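Local atomic coordinates of importin subunit beta-1 (Saccharomyces cerevisiae, PDB entry 5OWU), a protein that carries proteins into the nucleus as the beta subunit of the import receptor, joining the importin alpha subunit that recognises the classical nuclear localization signal of the cargo. Residues 82-87 with 91-96; 120-125 with 130-135; 426-431 with 463-468; 469-474 with 517-522. All blocks are in the same frame, centred on the assembly; numbering follows the deposited sequence.

Interaction 1. Residues 82-87 with 91-96; sequences QRWITQ and EAKNQI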
loop_
_atom_site.group_PDB
_atom_site.type_symbol
_atom_site.label_atom_id
_atom_site.label_comp_id
_atom_site.label_asym_id
_atom_site.label_seq_id
_atom_site.Cartn_x
_atom_site.Cartn_y
_atom_site.Cartn_z
ATOM N N GLN A 82 -28.477 -3.974 13.568
ATOM C CA GLN A 82 -29.904 -4.274 13.609
ATOM C C GLN A 82 -30.218 -5.417 14.573
ATOM O O GLN A 82 -31.278 -5.412 15.216
ATOM C CB GLN A 82 -30.418 -4.604 12.209
ATOM C CG GLN A 82 -31.906 -4.960 12.196
ATOM C CD GLN A 82 -32.479 -5.084 10.801
ATOM O OE1 GLN A 82 -31.980 -4.479 9.852
ATOM N NE2 GLN A 82 -33.536 -5.877 10.670
ATOM N N ARG A 83 -29.326 -6.405 14.686
ATOM C CA ARG A 83 -29.558 -7.485 15.642
ATOM C C ARG A 83 -29.532 -6.968 17.078
ATOM O O ARG A 83 -30.372 -7.355 17.896
ATOM C CB ARG A 83 -28.529 -8.602 15.462
ATOM C CG ARG A 83 -28.684 -9.703 16.512
ATOM C CD ARG A 83 -27.804 -10.895 16.250
ATOM N NE ARG A 83 -26.386 -10.556 16.255
ATOM C CZ ARG A 83 -25.415 -11.457 16.159
ATOM N NH1 ARG A 83 -25.720 -12.741 16.068
ATOM N NH2 ARG A 83 -24.142 -11.082 16.162
ATOM N N TRP A 84 -28.565 -6.118 17.418
ATOM C CA TRP A 84 -28.571 -5.495 18.739
ATOM C C TRP A 84 -29.861 -4.718 18.968
ATOM O O TRP A 84 -30.500 -4.835 20.023
ATOM C CB TRP A 84 -27.362 -4.569 18.892
ATOM C CG TRP A 84 -27.392 -3.757 20.152
ATOM C CD1 TRP A 84 -27.811 -2.469 20.280
ATOM C CD2 TRP A 84 -27.000 -4.182 21.462
ATOM N NE1 TRP A 84 -27.697 -2.059 21.584
ATOM C CE2 TRP A 84 -27.202 -3.090 22.332
ATOM C CE3 TRP A 84 -26.492 -5.374 21.984
ATOM C CZ2 TRP A 84 -26.908 -3.154 23.694
ATOM C CZ3 TRP A 84 -26.207 -5.439 23.336
ATOM C CH2 TRP A 84 -26.415 -4.336 24.176
ATOM N N ILE A 85 -30.267 -3.927 17.977
ATOM C CA ILE A 85 -31.405 -3.035 18.163
ATOM C C ILE A 85 -32.698 -3.821 18.356
ATOM O O ILE A 85 -33.510 -3.487 19.230
ATOM C CB ILE A 85 -31.495 -2.054 16.981
ATOM C CG1 ILE A 85 -30.324 -1.065 17.065
ATOM C CG2 ILE A 85 -32.840 -1.326 16.973
ATOM C CD1 ILE A 85 -30.110 -0.247 15.828
ATOM N N THR A 86 -32.919 -4.869 17.554
ATOM C CA THR A 86 -34.205 -5.565 17.565
ATOM C C THR A 86 -34.233 -6.836 18.412
ATOM O O THR A 86 -35.283 -7.165 18.963
ATOM C CB THR A 86 -34.640 -5.930 16.138
ATOM O OG1 THR A 86 -33.712 -6.850 15.556
ATOM C CG2 THR A 86 -34.736 -4.688 15.269
ATOM N N GLN A 87 -33.128 -7.558 18.546
ATOM C CA GLN A 87 -33.152 -8.862 19.207
ATOM C C GLN A 87 -32.732 -8.836 20.671
ATOM O O GLN A 87 -33.018 -9.792 21.393
ATOM C CB GLN A 87 -32.258 -9.852 18.454
ATOM C CG GLN A 87 -32.652 -10.012 16.986
ATOM C CD GLN A 87 -34.120 -10.379 16.817
ATOM O OE1 GLN A 87 -34.579 -11.395 17.335
ATOM N NE2 GLN A 87 -34.865 -9.542 16.102
ATOM N N GLU A 91 -34.618 -4.152 28.418
ATOM C CA GLU A 91 -34.098 -4.479 29.745
ATOM C C GLU A 91 -32.765 -5.218 29.656
ATOM O O GLU A 91 -31.855 -4.976 30.463
ATOM C CB GLU A 91 -35.120 -5.299 30.531
ATOM C CG GLU A 91 -36.187 -4.446 31.206
ATOM C CD GLU A 91 -36.976 -5.211 32.258
ATOM O OE1 GLU A 91 -37.222 -6.423 32.063
ATOM O OE2 GLU A 91 -37.342 -4.595 33.285
ATOM N N ALA A 92 -32.628 -6.122 28.682
ATOM C CA ALA A 92 -31.346 -6.786 28.468
ATOM C C ALA A 92 -30.260 -5.775 28.112
ATOM O O ALA A 92 -29.151 -5.823 28.651
ATOM C CB ALA A 92 -31.478 -7.834 27.367
ATOM N N LYS A 93 -30.557 -4.870 27.176
ATOM C CA LYS A 93 -29.619 -3.806 26.828
ATOM C C LYS A 93 -29.150 -3.074 28.075
ATOM O O LYS A 93 -27.946 -2.907 28.301
ATOM C CB LYS A 93 -30.273 -2.816 25.863
ATOM C CG LYS A 93 -30.410 -3.274 24.419
ATOM C CD LYS A 93 -30.689 -2.056 23.536
ATOM C CE LYS A 93 -30.963 -2.416 22.082
ATOM N NZ LYS A 93 -32.293 -3.073 21.876
ATOM N N ASN A 94 -30.101 -2.632 28.905
ATOM C CA ASN A 94 -29.745 -1.873 30.098
ATOM C C ASN A 94 -28.844 -2.678 31.024
ATOM O O ASN A 94 -27.881 -2.139 31.586
ATOM C CB ASN A 94 -31.006 -1.425 30.835
ATOM C CG ASN A 94 -31.784 -0.371 30.070
ATOM O OD1 ASN A 94 -31.287 0.202 29.102
ATOM N ND2 ASN A 94 -33.010 -0.107 30.508
ATOM N N GLN A 95 -29.135 -3.968 31.205
ATOM C CA GLN A 95 -28.287 -4.770 32.083
ATOM C C GLN A 95 -26.890 -4.946 31.500
ATOM O O GLN A 95 -25.896 -4.888 32.234
ATOM C CB GLN A 95 -28.925 -6.132 32.356
ATOM C CG GLN A 95 -29.760 -6.177 33.634
ATOM C CD GLN A 95 -28.906 -6.141 34.896
ATOM O OE1 GLN A 95 -28.182 -5.177 35.150
ATOM N NE2 GLN A 95 -28.983 -7.203 35.690
ATOM N N ILE A 96 -26.789 -5.164 30.186
ATOM C CA ILE A 96 -25.480 -5.349 29.560
ATOM C C ILE A 96 -24.647 -4.079 29.692
ATOM O O ILE A 96 -23.463 -4.125 30.045
ATOM C CB ILE A 96 -25.644 -5.758 28.085
ATOM C CG1 ILE A 96 -26.328 -7.130 27.990
ATOM C CG2 ILE A 96 -24.296 -5.774 27.375
ATOM C CD1 ILE A 96 -26.794 -7.493 26.606
#
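Lys93 lays its aliphatic chain over one face of the Trp84 indole and delivers its ammonium group to the last turn of helix 74-87. In this tight overlap Lys93 CG stands 3.4 Å from the ring plane, offset toward the rim, while Lys93 CE lies 3.7 Å from the centroid of the five-membered ring and 29° off its normal, a CH-pi contact. A final bend in the chain (chi4 72°) turns NZ to the backbone: it donates to Ile85 O at 2.9 Å, from above the carbonyl plane, and more weakly to Trp84 O at 3.1 Å. Val88 O, just beyond the helix, is a further acceptor. On the benzene end of the indole, Ile96 CD1 meets Trp84 CZ3 at 3.9 Å, an oblique approach. The loose, exposed part is the side chain of Ile85, whose CB is directed away from segment 91-96 although its carbonyl is firmly engaged. The short segments are inclined at 118° within the importin-beta N-terminal region. Lys93 NZ is also 4.9 Å from the centroid of the Trp84 five-membered ring, in cation-pi geometry; its charge is probably stabilised by the carbonyls, the indole face and the nearby Glu126, which also accepts from Trp84 NE1.

Interaction 2. Residues 120-125 with 130-135; sequences AAIADI and GAWPEL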
loop_
_atom_site.group_PDB
_atom_site.type_symbol
_atom_site.label_atom_id
_atom_site.label_comp_id
_atom_site.label_asym_id
_atom_site.label_seq_id
_atom_site.Cartn_x
_atom_site.Cartn_y
_atom_site.Cartn_z
ATOM N N ALA A 120 -17.324 0.544 23.639
ATOM C CA ALA A 120 -17.134 1.204 22.353
ATOM C C ALA A 120 -18.037 0.604 21.283
ATOM O O ALA A 120 -18.628 1.336 20.483
ATOM C CB ALA A 120 -15.670 1.114 21.921
ATOM N N ALA A 121 -18.144 -0.728 21.237
ATOM C CA ALA A 121 -18.977 -1.371 20.217
ATOM C C ALA A 121 -20.452 -1.001 20.381
ATOM O O ALA A 121 -21.146 -0.646 19.408
ATOM C CB ALA A 121 -18.801 -2.888 20.289
ATOM N N ILE A 122 -20.952 -1.080 21.615
ATOM C CA ILE A 122 -22.350 -0.739 21.852
ATOM C C ILE A 122 -22.595 0.723 21.504
ATOM O O ILE A 122 -23.571 1.062 20.830
ATOM C CB ILE A 122 -22.739 -1.053 23.308
ATOM C CG1 ILE A 122 -22.661 -2.563 23.566
ATOM C CG2 ILE A 122 -24.152 -0.543 23.614
ATOM C CD1 ILE A 122 -22.630 -2.925 25.039
ATOM N N ALA A 123 -21.706 1.611 21.959
ATOM C CA ALA A 123 -21.841 3.034 21.660
ATOM C C ALA A 123 -21.851 3.279 20.162
ATOM O O ALA A 123 -22.630 4.097 19.667
ATOM C CB ALA A 123 -20.703 3.826 22.312
ATOM N N ASP A 124 -20.975 2.593 19.427
ATOM C CA ASP A 124 -20.948 2.755 17.983
ATOM C C ASP A 124 -22.277 2.369 17.364
ATOM O O ASP A 124 -22.643 2.901 16.311
ATOM C CB ASP A 124 -19.820 1.925 17.375
ATOM C CG ASP A 124 -18.461 2.599 17.512
ATOM O OD1 ASP A 124 -18.421 3.796 17.845
ATOM O OD2 ASP A 124 -17.434 1.935 17.285
ATOM N N ILE A 125 -23.018 1.455 17.992
ATOM C CA ILE A 125 -24.359 1.171 17.486
ATOM C C ILE A 125 -25.358 2.238 17.926
ATOM O O ILE A 125 -26.145 2.736 17.119
ATOM C CB ILE A 125 -24.816 -0.226 17.930
ATOM C CG1 ILE A 125 -23.978 -1.291 17.230
ATOM C CG2 ILE A 125 -26.304 -0.428 17.602
ATOM C CD1 ILE A 125 -23.991 -2.630 17.938
ATOM N N GLY A 130 -29.202 8.222 18.533
ATOM C CA GLY A 130 -29.626 9.059 19.646
ATOM C C GLY A 130 -29.946 8.317 20.927
ATOM O O GLY A 130 -30.758 8.800 21.725
ATOM N N ALA A 131 -29.329 7.160 21.153
ATOM C CA ALA A 131 -29.566 6.367 22.350
ATOM C C ALA A 131 -28.347 6.440 23.275
ATOM O O ALA A 131 -27.395 7.180 23.021
ATOM C CB ALA A 131 -29.909 4.930 21.963
ATOM N N TRP A 132 -28.386 5.650 24.355
ATOM C CA TRP A 132 -27.417 5.659 25.448
ATOM C C TRP A 132 -27.006 7.091 25.797
ATOM O O TRP A 132 -25.811 7.398 25.844
ATOM C CB TRP A 132 -26.185 4.807 25.096
ATOM C CG TRP A 132 -25.479 4.216 26.311
ATOM C CD1 TRP A 132 -25.806 4.410 27.627
ATOM C CD2 TRP A 132 -24.341 3.330 26.315
ATOM N NE1 TRP A 132 -24.947 3.711 28.441
ATOM C CE2 TRP A 132 -24.042 3.040 27.662
ATOM C CE3 TRP A 132 -23.553 2.756 25.310
ATOM C CZ2 TRP A 132 -22.992 2.202 28.030
ATOM C CZ3 TRP A 132 -22.509 1.929 25.677
ATOM C CH2 TRP A 132 -22.239 1.657 27.026
ATOM N N PRO A 133 -27.958 7.992 26.069
ATOM C CA PRO A 133 -27.576 9.379 26.384
ATOM C C PRO A 133 -26.812 9.512 27.687
ATOM O O PRO A 133 -26.149 10.532 27.898
ATOM C CB PRO A 133 -28.923 10.108 26.456
ATOM C CG PRO A 133 -29.887 9.051 26.882
ATOM C CD PRO A 133 -29.413 7.784 26.197
ATOM N N GLU A 134 -26.891 8.522 28.570
ATOM C CA GLU A 134 -26.148 8.575 29.820
ATOM C C GLU A 134 -24.647 8.429 29.610
ATOM O O GLU A 134 -23.868 8.893 30.454
ATOM C CB GLU A 134 -26.643 7.474 30.761
ATOM C CG GLU A 134 -28.148 7.504 31.010
ATOM C CD GLU A 134 -28.942 6.565 30.107
ATOM O OE1 GLU A 134 -28.468 6.210 29.004
ATOM O OE2 GLU A 134 -30.057 6.181 30.512
ATOM N N LEU A 135 -24.226 7.805 28.507
ATOM C CA LEU A 135 -22.829 7.412 28.371
ATOM C C LEU A 135 -21.908 8.621 28.351
ATOM O O LEU A 135 -20.893 8.646 29.051
ATOM C CB LEU A 135 -22.617 6.578 27.105
ATOM C CG LEU A 135 -21.147 6.195 26.866
ATOM C CD1 LEU A 135 -20.600 5.372 28.005
ATOM C CD2 LEU A 135 -20.977 5.437 25.562
#
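The indole of Trp132 meets Ala123 N at its edge, in the ring plane and 3.8 Å from Trp132 CZ3, and Ile122 CG2 obliquely, 3.6 Å from the same CZ3. Glu134 OE1 also lies at the edge, in plane. Over one face is Leu135 CB, 3.6 Å above the plane of the Trp132 ring and displaced toward the rim, and Lys97 adds a cation-pi contact to the indole. The side chains of Ile122 and Trp132 cross at about a right angle. With chi1 at -65°, Ile122 holds CG2 opposite its backbone N, on the side where the benzene corner of the indole arrives. Next to this, Leu135 CD2 meets Ala123 CB at 3.6 Å; the small alanine is consistent with the close approach of both the leucine methyl and the ring corner. All four touching residues are buried, and no hydrogen bond crosses between the segments; the contact is apolar packing. A Schellman motif with Gly130 as its C-prime residue, at phi 59°, ends helix 109-126 and starts the chain on its way back to Trp132. The contact thus joins HEAT 3 to the start of HEAT 4, with Met162 of helix 149-165 against Ala123 and Trp84 of helix 74-87 against Ile122.

Interaction 3. Residues 426-431 with 463-468; sequences QVKETT and LQDHPK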
loop_
_atom_site.group_PDB
_atom_site.type_symbol
_atom_site.label_atom_id
_atom_site.label_comp_id
_atom_site.label_asym_id
_atom_site.label_seq_id
_atom_site.Cartn_x
_atom_site.Cartn_y
_atom_site.Cartn_z
ATOM N N GLN A 426 30.083 2.731 4.967
ATOM C CA GLN A 426 28.849 3.506 4.876
ATOM C C GLN A 426 28.946 4.560 3.779
ATOM O O GLN A 426 27.988 4.785 3.028
ATOM C CB GLN A 426 28.542 4.163 6.219
ATOM C CG GLN A 426 28.322 3.185 7.367
ATOM C CD GLN A 426 29.594 2.911 8.155
ATOM O OE1 GLN A 426 30.638 2.590 7.585
ATOM N NE2 GLN A 426 29.512 3.049 9.477
ATOM N N VAL A 427 30.101 5.217 3.667
ATOM C CA VAL A 427 30.256 6.240 2.640
ATOM C C VAL A 427 30.114 5.630 1.258
ATOM O O VAL A 427 29.449 6.192 0.386
ATOM C CB VAL A 427 31.605 6.964 2.796
ATOM C CG1 VAL A 427 31.874 7.870 1.595
ATOM C CG2 VAL A 427 31.616 7.772 4.078
ATOM N N LYS A 428 30.755 4.483 1.024
ATOM C CA LYS A 428 30.674 3.864 -0.295
ATOM C C LYS A 428 29.260 3.387 -0.593
ATOM O O LYS A 428 28.790 3.480 -1.733
ATOM C CB LYS A 428 31.651 2.697 -0.390
ATOM C CG LYS A 428 33.108 3.109 -0.432
ATOM C CD LYS A 428 34.012 1.916 -0.718
ATOM C CE LYS A 428 34.051 0.946 0.432
ATOM N NZ LYS A 428 35.009 -0.147 0.148
ATOM N N GLU A 429 28.575 2.853 0.417
ATOM C CA GLU A 429 27.202 2.402 0.222
ATOM C C GLU A 429 26.316 3.557 -0.232
ATOM O O GLU A 429 25.581 3.458 -1.234
ATOM C CB GLU A 429 26.683 1.797 1.528
ATOM C CG GLU A 429 25.212 1.433 1.527
ATOM C CD GLU A 429 24.800 0.695 2.792
ATOM O OE1 GLU A 429 25.250 1.092 3.886
ATOM O OE2 GLU A 429 24.039 -0.286 2.682
ATOM N N THR A 430 26.390 4.678 0.490
ATOM C CA THR A 430 25.542 5.807 0.146
ATOM C C THR A 430 25.994 6.467 -1.150
ATOM O O THR A 430 25.160 6.962 -1.904
ATOM C CB THR A 430 25.523 6.799 1.304
ATOM O OG1 THR A 430 25.022 6.121 2.462
ATOM C CG2 THR A 430 24.635 8.018 0.978
ATOM N N THR A 431 27.297 6.464 -1.436
ATOM C CA THR A 431 27.785 7.003 -2.703
ATOM C C THR A 431 27.249 6.209 -3.888
ATOM O O THR A 431 26.844 6.789 -4.904
ATOM C CB THR A 431 29.317 7.009 -2.705
ATOM O OG1 THR A 431 29.788 7.874 -1.665
ATOM C CG2 THR A 431 29.880 7.487 -4.061
ATOM N N LEU A 463 30.447 -3.679 -7.547
ATOM C CA LEU A 463 29.857 -5.014 -7.544
ATOM C C LEU A 463 30.787 -6.051 -6.928
ATOM O O LEU A 463 30.313 -7.096 -6.468
ATOM C CB LEU A 463 29.497 -5.429 -8.969
ATOM C CG LEU A 463 28.267 -4.743 -9.581
ATOM C CD1 LEU A 463 28.187 -5.079 -11.047
ATOM C CD2 LEU A 463 27.000 -5.165 -8.881
ATOM N N GLN A 464 32.094 -5.795 -6.926
ATOM C CA GLN A 464 33.075 -6.686 -6.323
ATOM C C GLN A 464 33.426 -6.288 -4.903
ATOM O O GLN A 464 34.302 -6.915 -4.302
ATOM C CB GLN A 464 34.351 -6.712 -7.167
ATOM C CG GLN A 464 34.160 -7.288 -8.559
ATOM C CD GLN A 464 35.408 -7.150 -9.407
ATOM O OE1 GLN A 464 36.189 -6.217 -9.230
ATOM N NE2 GLN A 464 35.605 -8.083 -10.327
ATOM N N ASP A 465 32.774 -5.260 -4.368
ATOM C CA ASP A 465 33.068 -4.727 -3.050
ATOM C C ASP A 465 32.201 -5.439 -2.014
ATOM O O ASP A 465 31.606 -6.488 -2.279
ATOM C CB ASP A 465 32.838 -3.210 -3.057
ATOM C CG ASP A 465 33.679 -2.473 -2.030
ATOM O OD1 ASP A 465 34.009 -3.047 -0.974
ATOM O OD2 ASP A 465 33.999 -1.296 -2.285
ATOM N N HIS A 466 32.127 -4.869 -0.820
ATOM C CA HIS A 466 31.249 -5.377 0.220
ATOM C C HIS A 466 29.829 -5.519 -0.325
ATOM O O HIS A 466 29.378 -4.664 -1.102
ATOM C CB HIS A 466 31.267 -4.421 1.413
ATOM C CG HIS A 466 30.546 -4.931 2.621
ATOM N ND1 HIS A 466 29.173 -4.917 2.734
ATOM C CD2 HIS A 466 31.014 -5.456 3.778
ATOM C CE1 HIS A 466 28.825 -5.417 3.907
ATOM N NE2 HIS A 466 29.925 -5.751 4.560
ATOM N N PRO A 467 29.096 -6.566 0.052
ATOM C CA PRO A 467 27.754 -6.760 -0.524
ATOM C C PRO A 467 26.832 -5.555 -0.402
ATOM O O PRO A 467 25.991 -5.350 -1.287
ATOM C CB PRO A 467 27.209 -7.969 0.253
ATOM C CG PRO A 467 28.129 -8.148 1.425
ATOM C CD PRO A 467 29.452 -7.652 0.987
ATOM N N LYS A 468 26.954 -4.751 0.660
ATOM C CA LYS A 468 26.116 -3.560 0.790
ATOM C C LYS A 468 26.355 -2.580 -0.352
ATOM O O LYS A 468 25.406 -1.978 -0.873
ATOM C CB LYS A 468 26.374 -2.875 2.129
ATOM C CG LYS A 468 25.821 -3.634 3.296
ATOM C CD LYS A 468 26.022 -2.884 4.592
ATOM C CE LYS A 468 24.729 -2.843 5.385
ATOM N NZ LYS A 468 24.973 -2.622 6.827
HETATM O O HOH W 1 23.114 -1.754 0.646
#
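Lys428 and Asp465 form the salt bridge between the two segments. Lys428 NZ donates to Asp465 OD2 at 2.9 Å, on the syn lone pair, and weakly to Asp465 OD1 at 3.3 Å, so the ammonium faces both carboxylate oxygens. The lysine reaches them by bending at chi3 (-69°), its chain crossing that of the aspartate at about a right angle. Asp465 OD1 also accepts His466 N at 2.6 Å, on the anti side, which ties the carboxylate to its own backbone and restrains its rotation.

A capping bond marks the start of helix 467-484. His466 is the N-cap: its ND1 accepts Lys468 N at 3.0 Å, with the donor near the ring plane and an N-H...N angle of 165°. These segments belong to the successive repeats HEAT 10 and HEAT 11, and the contact links helix 425-442 of the first to the amino end of helix 467-484 in the second.

Between Glu429 and Lys468 the contact is van der Waals and water-mediated, with a probable longer-range attraction between the charges. The extended glutamate lays OE2 3.5 Å from Lys468 CB, and one water donates to both Glu429 OE2 (2.7 Å) and Lys468 O (2.8 Å). The Lys468 ammonium itself is salt-bridged to Asp343.

Interaction 4. Residues 469-474 with 517-522; sequences VATNCS and RASAFS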
loop_
_atom_site.group_PDB
_atom_site.type_symbol
_atom_site.label_atom_id
_atom_site.label_comp_id
_atom_site.label_asym_id
_atom_site.label_seq_id
_atom_site.Cartn_x
_atom_site.Cartn_y
_atom_site.Cartn_z
ATOM N N VAL A 469 27.617 -2.398 -0.744
ATOM C CA VAL A 469 27.941 -1.572 -1.905
ATOM C C VAL A 469 27.427 -2.228 -3.185
ATOM O O VAL A 469 26.792 -1.579 -4.026
ATOM C CB VAL A 469 29.462 -1.326 -1.967
ATOM C CG1 VAL A 469 29.838 -0.444 -3.163
ATOM C CG2 VAL A 469 29.956 -0.690 -0.665
ATOM N N ALA A 470 27.680 -3.531 -3.341
ATOM C CA ALA A 470 27.301 -4.238 -4.564
ATOM C C ALA A 470 25.798 -4.152 -4.827
ATOM O O ALA A 470 25.367 -4.014 -5.979
ATOM C CB ALA A 470 27.742 -5.705 -4.474
ATOM N N THR A 471 24.984 -4.240 -3.777
ATOM C CA THR A 471 23.534 -4.159 -3.955
ATOM C C THR A 471 23.135 -2.814 -4.544
ATOM O O THR A 471 22.358 -2.733 -5.512
ATOM C CB THR A 471 22.851 -4.397 -2.606
ATOM O OG1 THR A 471 23.094 -5.750 -2.197
ATOM C CG2 THR A 471 21.350 -4.156 -2.674
ATOM N N ASN A 472 23.683 -1.738 -3.985
ATOM C CA ASN A 472 23.369 -0.417 -4.506
ATOM C C ASN A 472 23.917 -0.230 -5.913
ATOM O O ASN A 472 23.310 0.487 -6.719
ATOM C CB ASN A 472 23.883 0.646 -3.537
ATOM C CG ASN A 472 22.982 0.786 -2.325
ATOM O OD1 ASN A 472 21.866 0.257 -2.314
ATOM N ND2 ASN A 472 23.448 1.498 -1.308
ATOM N N CYS A 473 25.025 -0.893 -6.247
ATOM C CA CYS A 473 25.542 -0.808 -7.608
ATOM C C CYS A 473 24.626 -1.515 -8.603
ATOM O O CYS A 473 24.471 -1.050 -9.738
ATOM C CB CYS A 473 26.955 -1.379 -7.668
ATOM S SG CYS A 473 28.148 -0.280 -6.915
ATOM N N SER A 474 24.016 -2.638 -8.210
ATOM C CA SER A 474 23.049 -3.287 -9.094
ATOM C C SER A 474 21.836 -2.390 -9.323
ATOM O O SER A 474 21.362 -2.248 -10.460
ATOM C CB SER A 474 22.619 -4.644 -8.519
ATOM O OG SER A 474 23.600 -5.634 -8.790
ATOM N N ARG A 517 23.378 -10.738 -4.114
ATOM C CA ARG A 517 23.244 -11.688 -5.213
ATOM C C ARG A 517 21.886 -11.553 -5.902
ATOM O O ARG A 517 21.810 -11.437 -7.132
ATOM C CB ARG A 517 23.466 -13.112 -4.691
ATOM C CG ARG A 517 23.394 -14.194 -5.759
ATOM C CD ARG A 517 23.837 -15.541 -5.193
ATOM N NE ARG A 517 22.927 -16.050 -4.169
ATOM C CZ ARG A 517 23.216 -17.051 -3.340
ATOM N NH1 ARG A 517 24.398 -17.645 -3.399
ATOM N NH2 ARG A 517 22.325 -17.464 -2.445
ATOM N N ALA A 518 20.805 -11.535 -5.119
ATOM C CA ALA A 518 19.474 -11.341 -5.690
ATOM C C ALA A 518 19.387 -10.041 -6.482
ATOM O O ALA A 518 18.825 -10.012 -7.589
ATOM C CB ALA A 518 18.424 -11.355 -4.578
ATOM N N SER A 519 19.943 -8.954 -5.937
ATOM C CA SER A 519 19.941 -7.686 -6.656
ATOM C C SER A 519 20.633 -7.830 -8.002
ATOM O O SER A 519 20.148 -7.311 -9.019
ATOM C CB SER A 519 20.612 -6.603 -5.809
ATOM O OG SER A 519 19.853 -6.373 -4.634
ATOM N N ALA A 520 21.747 -8.570 -8.042
ATOM C CA ALA A 520 22.424 -8.763 -9.319
ATOM C C ALA A 520 21.513 -9.491 -10.293
ATOM O O ALA A 520 21.395 -9.099 -11.461
ATOM C CB ALA A 520 23.729 -9.531 -9.122
ATOM N N PHE A 521 20.816 -10.528 -9.814
ATOM C CA PHE A 521 19.894 -11.226 -10.703
ATOM C C PHE A 521 18.816 -10.274 -11.194
ATOM O O PHE A 521 18.465 -10.280 -12.385
ATOM C CB PHE A 521 19.286 -12.436 -9.997
ATOM C CG PHE A 521 20.153 -13.669 -10.060
ATOM C CD1 PHE A 521 20.224 -14.417 -11.225
ATOM C CD2 PHE A 521 20.887 -14.079 -8.960
ATOM C CE1 PHE A 521 21.011 -15.554 -11.293
ATOM C CE2 PHE A 521 21.677 -15.211 -9.025
ATOM C CZ PHE A 521 21.737 -15.951 -10.201
ATOM N N SER A 522 18.319 -9.402 -10.311
ATOM C CA SER A 522 17.315 -8.445 -10.750
ATOM C C SER A 522 17.865 -7.569 -11.868
ATOM O O SER A 522 17.182 -7.342 -12.875
ATOM C CB SER A 522 16.836 -7.589 -9.578
ATOM O OG SER A 522 15.799 -6.723 -9.999
#
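Thr471 and Ser474 face Ser519 and Ala520 across two helical segments that run almost parallel, 14° apart, with axes 8.4 Å from each other at closest approach. The backbones come close at two places: Thr471 CA lies 5.7 Å from Ser519 CA, and Ser474 CA lies 5.5 Å from Ala520 CA. Such spacing is compatible with the short side chains at all four positions. These helices, 467-484 and 516-530, belong to the consecutive repeats HEAT 11 and HEAT 12, and their near-parallel packing is that of equivalent helices stacked from one repeat to the next in a HEAT solenoid.

At the first place, Thr471 turns its methyl to the neighbour: CG2 lies opposite the backbone N (chi1 -66°) and meets Ser519 OG at 3.3 Å. No hydrogen bond links the two segments, and these hydroxyls have other partners: Thr471 OG1 bonds chiefly to Phe514 O, with Pro467 O of its own helix a shared or alternative acceptor, and Ser519 OG bonds to Asn515 O, just before helix 516-530. At the second, Ser474 presses on the opposing backbone with both side-chain atoms. Its CB is 3.7 Å from Ser519 O, and its OG rests 3.4 Å from Ala520 CA, while Ala520 CB stands 3.9 Å from that OG.

How the interactions relate
The four contacts form two pairs. Interactions 1 and 2 have centres about 11 Å apart and share a core: Trp84 CD1 packs on Ile125 CG2 at 3.7 Å, and Ile122 CG2, which touches the indole of Trp132, also lies 3.8 Å from Trp84 CZ2, so one methyl serves both tryptophans. Interactions 3 and 4, with centres about 10 Å apart, both use helix 467-484, interaction 3 its first residues and interaction 4 those directly following. Asn472 ND2 probably donates to Glu429 O at 2.9 Å, tying this helix back to helix 425-442. The pairs lie on opposite sides of the chain's centre, with nearest atoms about 44 Å apart between interactions 2 and 4.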